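Local coordinates for Lpg2148(MvcA) (PDB 6K11), which probably acts as a papain-like deamidase of ubiquitin that regulates the host conjugating enzyme UBE2N by reversing its ubiquitination, at residues A[9-14]-A[342-347]; A[16-21]-A[356-361]; A[249-254]-A[262-267]; A[13-16]-A[22-25]. All blocks are in the same frame, centred on the assembly; numbering follows the deposited sequence.

Contact 1: A[9-14]-A[342-347]; sequences HKKLKS and NLQETQ
Two helices far apart in sequence, 4-19 and 336-351, pair here through K11, L12, L343 and Q344. The helical segments run in roughly the same direction, their axes 10.6 Å apart at closest approach and inclined by 28°. The inner side of the joint is apolar. L343 points at the neighbouring helix, and its CD2 lies 3.9 Å from L12 CA and 4.1 Å from L12 CD1. Both leucines are buried, and L81 of helix 71-83 also touches L12, so branched aliphatic side chains suit a place where three helices meet. K11 closes the outer side with both parts of its chain. CG lies anti to the backbone N (chi1 165°), which sends the nearly straight methylene chain across to L343, the two side chains sliding past each other in opposite directions. K11 CE reaches to 3.6 Å from L343 CB. A long flexible residue is apt at this border, since its carbons cover the leucine while its ammonium group stays among polar partners. Q344 meets it by bending at chi2, which brings the amide back toward the lysine. A water sits between K11 NZ and Q347 OE1, its bond to the lysine weak and that to the glutamine too short to be relied on. The direct bond is firmer: K11 NZ donates to Q344 OE1 across 2.8 Å, tilted 20° from the plane of that carbonyl.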
# COMPACT_ATOMS: atom_id res chain seq x y z
N HIS A 9 -14.57 12.26 13.98
CA HIS A 9 -13.32 11.63 14.41
C HIS A 9 -13.53 10.78 15.66
O HIS A 9 -13.04 9.65 15.75
CB HIS A 9 -12.24 12.69 14.66
CG HIS A 9 -11.09 12.17 15.48
ND1 HIS A 9 -10.10 11.37 14.94
CD2 HIS A 9 -10.78 12.32 16.79
CE1 HIS A 9 -9.23 11.05 15.89
NE2 HIS A 9 -9.62 11.62 17.02
N LYS A 10 -14.25 11.32 16.65
CA LYS A 10 -14.44 10.60 17.90
C LYS A 10 -15.16 9.28 17.66
O LYS A 10 -14.81 8.25 18.25
CB LYS A 10 -15.22 11.47 18.89
CG LYS A 10 -15.64 10.80 20.17
CD LYS A 10 -16.21 11.87 21.12
CE LYS A 10 -16.49 11.32 22.51
NZ LYS A 10 -17.29 12.31 23.30
N LYS A 11 -16.17 9.29 16.80
CA LYS A 11 -16.98 8.10 16.57
C LYS A 11 -16.24 7.09 15.71
O LYS A 11 -16.30 5.88 15.99
CB LYS A 11 -18.31 8.51 15.92
CG LYS A 11 -19.12 7.39 15.30
CD LYS A 11 -20.60 7.81 15.20
CE LYS A 11 -21.52 6.61 14.97
NZ LYS A 11 -22.76 6.61 15.78
N LEU A 12 -15.56 7.55 14.66
CA LEU A 12 -14.77 6.64 13.85
C LEU A 12 -13.71 5.94 14.70
O LEU A 12 -13.53 4.71 14.63
CB LEU A 12 -14.13 7.40 12.68
CG LEU A 12 -13.04 6.61 11.93
CD1 LEU A 12 -13.67 5.46 11.14
CD2 LEU A 12 -12.18 7.49 11.02
N LYS A 13 -13.03 6.71 15.56
CA LYS A 13 -12.00 6.12 16.40
C LYS A 13 -12.60 5.14 17.41
O LYS A 13 -12.11 4.02 17.58
CB LYS A 13 -11.20 7.21 17.12
CG LYS A 13 -10.27 6.67 18.20
CD LYS A 13 -9.23 7.70 18.61
CE LYS A 13 -8.27 7.11 19.63
NZ LYS A 13 -7.15 8.04 19.94
N SER A 14 -13.68 5.55 18.09
CA SER A 14 -14.27 4.68 19.10
C SER A 14 -14.79 3.38 18.49
O SER A 14 -14.58 2.29 19.04
CB SER A 14 -15.39 5.44 19.84
OG SER A 14 -15.98 4.60 20.82
N ASN A 342 -23.26 7.69 7.86
CA ASN A 342 -22.59 6.46 7.44
C ASN A 342 -22.09 5.67 8.64
O ASN A 342 -22.20 4.43 8.67
CB ASN A 342 -21.42 6.81 6.51
CG ASN A 342 -21.90 7.29 5.15
OD1 ASN A 342 -23.03 7.03 4.77
ND2 ASN A 342 -21.03 7.99 4.42
N LEU A 343 -21.50 6.35 9.62
CA LEU A 343 -21.01 5.67 10.82
C LEU A 343 -22.17 5.08 11.62
O LEU A 343 -22.07 3.97 12.16
CB LEU A 343 -20.19 6.65 11.66
CG LEU A 343 -18.81 6.98 11.08
CD1 LEU A 343 -18.32 8.34 11.59
CD2 LEU A 343 -17.77 5.86 11.42
N GLN A 344 -23.29 5.81 11.72
CA GLN A 344 -24.43 5.27 12.44
C GLN A 344 -25.04 4.06 11.73
O GLN A 344 -25.50 3.12 12.38
CB GLN A 344 -25.50 6.35 12.66
CG GLN A 344 -26.65 5.88 13.56
CD GLN A 344 -26.18 5.06 14.79
OE1 GLN A 344 -25.26 5.46 15.52
NE2 GLN A 344 -26.82 3.90 15.00
N GLU A 345 -25.06 4.07 10.39
CA GLU A 345 -25.55 2.90 9.67
C GLU A 345 -24.62 1.71 9.84
O GLU A 345 -25.08 0.57 9.93
CB GLU A 345 -25.72 3.21 8.19
CG GLU A 345 -26.98 4.04 7.90
CD GLU A 345 -26.97 4.68 6.53
OE1 GLU A 345 -25.97 4.54 5.79
OE2 GLU A 345 -27.97 5.35 6.21
N THR A 346 -23.31 1.95 9.93
CA THR A 346 -22.40 0.85 10.26
C THR A 346 -22.65 0.33 11.67
O THR A 346 -22.65 -0.88 11.90
CB THR A 346 -20.97 1.34 10.08
OG1 THR A 346 -20.82 1.78 8.73
CG2 THR A 346 -19.97 0.23 10.38
N GLN A 347 -22.91 1.24 12.62
CA GLN A 347 -23.20 0.84 13.99
C GLN A 347 -24.46 -0.02 14.06
O GLN A 347 -24.52 -0.98 14.84
CB GLN A 347 -23.33 2.08 14.89
CG GLN A 347 -23.61 1.75 16.37
CD GLN A 347 -22.39 1.15 17.07
OE1 GLN A 347 -21.36 1.80 17.21
NE2 GLN A 347 -22.51 -0.11 17.50
O HOH W 1 -21.14 4.29 17.50

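Contact 2: A[16-21]-A[356-361]; sequences SQSYGV and ENPSDK
Y19 and S18 meet P358 where the C-terminal end of helix 4-19 comes up against the first turn of helix 358-381, so this surface contact joins two helix ends. The tyrosine ring and the pyrrolidine ring cross at a slant. P358 CB comes to 3.5 Å from Y19 CE1, approaching obliquely, with P358 CG a little farther from the same ring atom. Y19 CG sits beside the backbone N and anti to the carbonyl carbon (chi1 -59°), which swings the ring from the last turn of its helix into reach of the proline; its CB alone would not get there. One face of the ring is covered by its own neighbour, S18 CB, 3.8 Å above the plane and over the centre. S18 meets the same proline carbon twice, its O at 3.5 Å and its CB at 3.9 Å from P358 CB, and its small size lets the backbones come close. The hydroxyl of Y19 bonds to Q347 of helix 336-351, which helps fix the ring. Both helix ends use residues fitted to their places. G20, the first residue to leave helix 4-19, has a positive phi of 45° that glycine takes easily. P358 opens its helix, where the missing N-H costs no helical bond. N357 is the N-cap residue, and half of a capping box is made: N357 N donates to D360 OD2 over 2.9 Å, nearly straight at 168° and on the anti side of the carboxylate.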
# COMPACT_ATOMS: atom_id res chain seq x y z
N SER A 16 -13.88 1.90 15.53
CA SER A 16 -12.78 1.05 15.07
C SER A 16 -12.07 0.36 16.23
O SER A 16 -11.73 -0.83 16.14
CB SER A 16 -11.80 1.88 14.23
OG SER A 16 -10.68 1.08 13.86
N GLN A 17 -11.83 1.08 17.34
CA GLN A 17 -11.23 0.45 18.52
C GLN A 17 -12.04 -0.77 18.97
O GLN A 17 -11.46 -1.79 19.36
CB GLN A 17 -11.14 1.43 19.69
CG GLN A 17 -10.10 2.52 19.58
CD GLN A 17 -10.23 3.53 20.69
OE1 GLN A 17 -11.29 3.69 21.29
NE2 GLN A 17 -9.13 4.22 20.99
N SER A 18 -13.37 -0.66 18.95
CA SER A 18 -14.22 -1.72 19.49
C SER A 18 -14.46 -2.85 18.49
O SER A 18 -14.50 -4.01 18.89
CB SER A 18 -15.56 -1.13 19.96
OG SER A 18 -15.37 -0.38 21.17
N TYR A 19 -14.59 -2.55 17.18
CA TYR A 19 -15.21 -3.50 16.27
C TYR A 19 -14.33 -4.01 15.14
O TYR A 19 -14.77 -4.90 14.40
CB TYR A 19 -16.48 -2.90 15.65
CG TYR A 19 -17.50 -2.50 16.69
CD1 TYR A 19 -18.00 -3.43 17.60
CD2 TYR A 19 -17.98 -1.19 16.75
CE1 TYR A 19 -18.94 -3.06 18.56
CE2 TYR A 19 -18.91 -0.82 17.71
CZ TYR A 19 -19.40 -1.75 18.59
OH TYR A 19 -20.35 -1.35 19.51
N GLY A 20 -13.11 -3.47 14.96
CA GLY A 20 -12.16 -3.96 13.98
C GLY A 20 -12.70 -4.26 12.58
O GLY A 20 -13.17 -3.36 11.87
N VAL A 21 -12.62 -5.53 12.19
CA VAL A 21 -12.98 -5.94 10.83
C VAL A 21 -14.44 -5.65 10.50
O VAL A 21 -14.78 -5.51 9.32
CB VAL A 21 -12.65 -7.45 10.64
CG1 VAL A 21 -13.54 -8.32 11.52
CG2 VAL A 21 -12.75 -7.85 9.17
N GLU A 356 -22.77 -9.73 23.67
CA GLU A 356 -22.96 -8.74 24.72
C GLU A 356 -21.92 -7.62 24.63
O GLU A 356 -22.27 -6.44 24.65
CB GLU A 356 -22.90 -9.42 26.09
CG GLU A 356 -23.00 -8.45 27.26
CD GLU A 356 -22.80 -9.13 28.60
OE1 GLU A 356 -23.02 -10.36 28.69
OE2 GLU A 356 -22.43 -8.44 29.57
N ASN A 357 -20.62 -7.99 24.55
CA ASN A 357 -19.50 -7.06 24.39
C ASN A 357 -19.13 -6.93 22.92
O ASN A 357 -19.40 -7.82 22.12
CB ASN A 357 -18.25 -7.55 25.16
CG ASN A 357 -18.49 -7.72 26.65
OD1 ASN A 357 -18.25 -8.79 27.21
ND2 ASN A 357 -18.92 -6.65 27.30
N PRO A 358 -18.46 -5.83 22.53
CA PRO A 358 -17.93 -5.76 21.16
C PRO A 358 -17.06 -6.95 20.78
O PRO A 358 -17.14 -7.44 19.64
CB PRO A 358 -17.13 -4.45 21.18
CG PRO A 358 -17.83 -3.61 22.22
CD PRO A 358 -18.25 -4.58 23.28
N SER A 359 -16.22 -7.44 21.71
CA SER A 359 -15.39 -8.61 21.42
C SER A 359 -16.25 -9.83 21.08
O SER A 359 -15.87 -10.63 20.20
CB SER A 359 -14.49 -8.91 22.63
OG SER A 359 -15.25 -9.25 23.78
N ASP A 360 -17.39 -10.00 21.77
CA ASP A 360 -18.33 -11.07 21.45
C ASP A 360 -18.89 -10.95 20.04
O ASP A 360 -19.08 -11.95 19.34
CB ASP A 360 -19.50 -11.08 22.45
CG ASP A 360 -19.07 -11.34 23.89
OD1 ASP A 360 -18.18 -12.20 24.12
OD2 ASP A 360 -19.65 -10.68 24.80
N LYS A 361 -19.22 -9.72 19.62
CA LYS A 361 -19.78 -9.54 18.28
C LYS A 361 -18.73 -9.80 17.20
O LYS A 361 -19.04 -10.37 16.15
CB LYS A 361 -20.35 -8.13 18.13
CG LYS A 361 -21.46 -7.77 19.12
CD LYS A 361 -22.15 -6.45 18.70
CE LYS A 361 -23.16 -5.96 19.75
NZ LYS A 361 -24.30 -6.89 19.90

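Contact 3: A[249-254]-A[262-267]; sequences FYPYQA and QDWFVS
One hydrogen bond ties W264 to P251: W264 NE1 donates to P251 O over 2.9 Å at 161°. The oxygen lies at the indole edge, close to the ring plane, whereas the nitrogen stands 37° above the carbonyl plane, off the usual lone-pair direction. Only tryptophan among aromatic residues pairs so broad an apolar face with an N-H at its rim, and here both are used. A CH-pi contact takes the face. Q253 CG stands 3.4 Å from the centroid of the six-membered ring, almost on its normal, and beyond it the amide lies over the ring, the two planes nearly parallel. Q253 reaches this position with CG set between the backbone N and carbonyl carbon. These contacts hold helix 261-266 against 250-252, an edge strand of the five-stranded antiparallel sheet. Bonds from Q253 OE1 to H232 of the next strand, and from NE2 to H259 and F305, further fix the amide; a His-Gln pair of this kind is consistent with the Cys-His-Gln triad of papain-like deamidases. The aromatic pair is edge-to-face and offset: F265 turns its edge toward the face of Y252, centroids 5.1 Å apart and planes at 60°. Y252 keeps a polar end for H9 of helix 4-19. Among backbone atoms, Q253 O packs 3.3 Å from W264 CB, and both it and Q253 N are buried without a polar partner.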
# COMPACT_ATOMS: atom_id res chain seq x y z
N PHE A 249 -5.04 17.96 13.58
CA PHE A 249 -5.08 16.94 12.54
C PHE A 249 -4.93 15.57 13.18
O PHE A 249 -4.33 15.42 14.25
CB PHE A 249 -3.96 17.12 11.51
CG PHE A 249 -2.63 16.51 11.91
CD1 PHE A 249 -1.77 17.19 12.77
CD2 PHE A 249 -2.23 15.27 11.41
CE1 PHE A 249 -0.55 16.64 13.15
CE2 PHE A 249 -1.00 14.71 11.79
CZ PHE A 249 -0.16 15.41 12.65
N TYR A 250 -5.49 14.55 12.52
CA TYR A 250 -5.40 13.18 13.02
C TYR A 250 -5.01 12.26 11.88
O TYR A 250 -5.77 12.16 10.89
CB TYR A 250 -6.72 12.74 13.66
CG TYR A 250 -7.09 13.64 14.82
CD1 TYR A 250 -6.57 13.40 16.09
CD2 TYR A 250 -7.89 14.75 14.63
CE1 TYR A 250 -6.89 14.25 17.16
CE2 TYR A 250 -8.21 15.60 15.68
CZ TYR A 250 -7.71 15.34 16.94
OH TYR A 250 -8.02 16.19 17.98
N PRO A 251 -3.87 11.58 11.96
CA PRO A 251 -3.54 10.58 10.94
C PRO A 251 -4.13 9.23 11.30
O PRO A 251 -4.16 8.82 12.46
CB PRO A 251 -2.00 10.54 10.97
CG PRO A 251 -1.66 10.84 12.42
CD PRO A 251 -2.79 11.74 12.95
N TYR A 252 -4.60 8.53 10.26
CA TYR A 252 -5.21 7.21 10.35
C TYR A 252 -4.49 6.26 9.41
O TYR A 252 -4.24 6.60 8.24
CB TYR A 252 -6.70 7.25 9.93
CG TYR A 252 -7.58 8.28 10.60
CD1 TYR A 252 -7.38 8.67 11.92
CD2 TYR A 252 -8.66 8.83 9.91
CE1 TYR A 252 -8.24 9.63 12.52
CE2 TYR A 252 -9.50 9.76 10.49
CZ TYR A 252 -9.29 10.15 11.78
OH TYR A 252 -10.16 11.07 12.32
N GLN A 253 -4.19 5.05 9.88
CA GLN A 253 -3.56 4.09 8.99
C GLN A 253 -3.63 2.67 9.52
O GLN A 253 -3.85 2.42 10.72
CB GLN A 253 -2.09 4.46 8.75
CG GLN A 253 -1.23 4.35 10.03
CD GLN A 253 0.23 4.31 9.69
OE1 GLN A 253 0.74 5.23 9.05
NE2 GLN A 253 0.91 3.23 10.07
N ALA A 254 -3.42 1.73 8.60
CA ALA A 254 -2.97 0.37 8.88
C ALA A 254 -1.64 0.14 8.17
O ALA A 254 -1.23 0.92 7.31
CB ALA A 254 -4.00 -0.68 8.39
N GLN A 262 -7.62 -0.70 13.68
CA GLN A 262 -8.08 -0.85 15.06
C GLN A 262 -6.92 -0.74 16.05
O GLN A 262 -7.00 -0.00 17.04
CB GLN A 262 -8.81 -2.19 15.21
CG GLN A 262 -8.98 -2.62 16.66
CD GLN A 262 -9.73 -3.92 16.78
OE1 GLN A 262 -9.44 -4.90 16.08
NE2 GLN A 262 -10.73 -3.95 17.66
N ASP A 263 -5.83 -1.48 15.79
CA ASP A 263 -4.62 -1.40 16.61
C ASP A 263 -4.12 0.04 16.70
O ASP A 263 -3.74 0.51 17.78
CB ASP A 263 -3.48 -2.26 16.02
CG ASP A 263 -3.74 -3.77 16.07
OD1 ASP A 263 -4.45 -4.27 16.97
OD2 ASP A 263 -3.20 -4.47 15.17
N TRP A 264 -4.09 0.72 15.56
CA TRP A 264 -3.62 2.10 15.50
C TRP A 264 -4.41 2.98 16.45
O TRP A 264 -3.83 3.70 17.29
CB TRP A 264 -3.75 2.60 14.05
CG TRP A 264 -3.29 4.01 13.80
CD1 TRP A 264 -4.08 5.14 13.72
CD2 TRP A 264 -1.95 4.44 13.57
NE1 TRP A 264 -3.30 6.23 13.43
CE2 TRP A 264 -1.99 5.83 13.35
CE3 TRP A 264 -0.71 3.77 13.53
CZ2 TRP A 264 -0.84 6.58 13.08
CZ3 TRP A 264 0.44 4.51 13.25
CH2 TRP A 264 0.36 5.90 13.02
N PHE A 265 -5.74 2.92 16.37
CA PHE A 265 -6.58 3.72 17.26
C PHE A 265 -6.48 3.27 18.71
O PHE A 265 -6.49 4.11 19.62
CB PHE A 265 -8.04 3.65 16.78
CG PHE A 265 -8.36 4.57 15.62
CD1 PHE A 265 -8.04 5.91 15.65
CD2 PHE A 265 -9.04 4.08 14.51
CE1 PHE A 265 -8.36 6.75 14.58
CE2 PHE A 265 -9.39 4.91 13.46
CZ PHE A 265 -9.06 6.25 13.49
N VAL A 266 -6.41 1.96 18.97
CA VAL A 266 -6.26 1.50 20.36
C VAL A 266 -4.97 2.06 20.97
O VAL A 266 -4.92 2.39 22.17
CB VAL A 266 -6.30 -0.04 20.42
CG1 VAL A 266 -5.92 -0.55 21.80
CG2 VAL A 266 -7.71 -0.57 20.05
N SER A 267 -3.91 2.20 20.16
CA SER A 267 -2.64 2.71 20.67
C SER A 267 -2.60 4.23 20.80
O SER A 267 -1.63 4.75 21.35
CB SER A 267 -1.48 2.28 19.76
OG SER A 267 -1.47 3.06 18.57

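Contact 4: A[13-16]-A[22-25]; sequences KSMS and MMTG
M15 turns toward the residues that follow its helix and meets M23 there. The two thioether chains cross at about a right angle. M15 CB lies 3.7 Å from M23 SD, and M15 CE comes equally near that sulfur from its own end, so the chain of M15 touches it at two points. The bend of M15 at chi3 (61°) brings its terminal methyl round to the sulfur instead of carrying on along the straight chain. M23 bends at chi2 and chi3 and so folds its own methyl back to 3.8 Å from M15 CB. Unbranched, flexible methionine suits such a buried spot, where the chain must fit partners on several sides: L343, T346 and Q347 also pack on M15, and L81 on M23. S16 comes next, and it offers its backbone: S16 CA is 4.0 Å from M23 CG. The small serine side chain lies against helix 261-266, touching F265. Beyond M23 the 3-10 turn closes with G25 N donating to M22 O over 3.1 Å, and G25 has the positive phi of 77° that glycine readily accepts. This is a helix followed by a 3-10 turn, the chain bending to pack M23 on the helix's last turns.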
# COMPACT_ATOMS: atom_id res chain seq x y z
N LYS A 13 -13.03 6.71 15.56
CA LYS A 13 -12.00 6.12 16.40
C LYS A 13 -12.60 5.14 17.41
O LYS A 13 -12.11 4.02 17.58
CB LYS A 13 -11.20 7.21 17.12
CG LYS A 13 -10.27 6.67 18.20
CD LYS A 13 -9.23 7.70 18.61
CE LYS A 13 -8.27 7.11 19.63
NZ LYS A 13 -7.15 8.04 19.94
N SER A 14 -13.68 5.55 18.09
CA SER A 14 -14.27 4.68 19.10
C SER A 14 -14.79 3.38 18.49
O SER A 14 -14.58 2.29 19.04
CB SER A 14 -15.39 5.44 19.84
OG SER A 14 -15.98 4.60 20.82
N MET A 15 -15.43 3.47 17.32
CA MET A 15 -16.00 2.30 16.67
C MET A 15 -14.92 1.36 16.14
O MET A 15 -15.05 0.13 16.25
CB MET A 15 -16.92 2.73 15.51
CG MET A 15 -18.30 3.32 15.93
SD MET A 15 -19.34 3.75 14.49
CE MET A 15 -19.50 2.14 13.72
N SER A 16 -13.88 1.90 15.53
CA SER A 16 -12.78 1.05 15.07
C SER A 16 -12.07 0.36 16.23
O SER A 16 -11.73 -0.83 16.14
CB SER A 16 -11.80 1.88 14.23
OG SER A 16 -10.68 1.08 13.86
N MET A 22 -15.31 -5.56 11.50
CA MET A 22 -16.73 -5.32 11.23
C MET A 22 -16.96 -3.95 10.58
O MET A 22 -18.02 -3.74 9.98
CB MET A 22 -17.56 -5.41 12.52
CG MET A 22 -17.54 -6.75 13.24
SD MET A 22 -18.48 -6.82 14.76
CE MET A 22 -20.17 -7.11 14.11
N MET A 23 -16.00 -3.03 10.68
CA MET A 23 -16.20 -1.68 10.16
C MET A 23 -16.35 -1.61 8.64
O MET A 23 -16.84 -0.60 8.14
CB MET A 23 -15.05 -0.77 10.62
CG MET A 23 -14.98 -0.64 12.14
SD MET A 23 -16.42 0.30 12.73
CE MET A 23 -16.00 1.84 11.90
N THR A 24 -15.93 -2.65 7.90
CA THR A 24 -16.17 -2.68 6.45
C THR A 24 -17.65 -2.72 6.09
O THR A 24 -18.02 -2.30 4.99
CB THR A 24 -15.51 -3.92 5.81
OG1 THR A 24 -16.21 -5.09 6.25
CG2 THR A 24 -14.05 -4.02 6.21
N GLY A 25 -18.50 -3.21 6.99
CA GLY A 25 -19.91 -3.36 6.71
C GLY A 25 -20.29 -4.55 5.85
O GLY A 25 -21.46 -4.69 5.50

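In the fold
Helix 4-19 is common to contacts 1, 2 and 4. Contact 4 has its centre about 7 Å from that of contact 1 and about 8 Å from that of contact 2. M15 of contact 4 packs on contact 1, its CE 3.5 Å from L343 O. Contacts 1 and 2 are probably joined by a hydrogen bond, Q347 NE2 to Y19 OH (3.2 Å). The other flank of the helix meets contact 3: H9 ND1 and Y252 OH are 2.6 Å apart, and Q17 NE2 and F265 O 3.0 Å, both probable hydrogen bonds. Q253 of contact 3 pairs with H232, consistent with the His-Gln pair of related deamidases; helix 4-19 packs on its neighbours Y252 and F265.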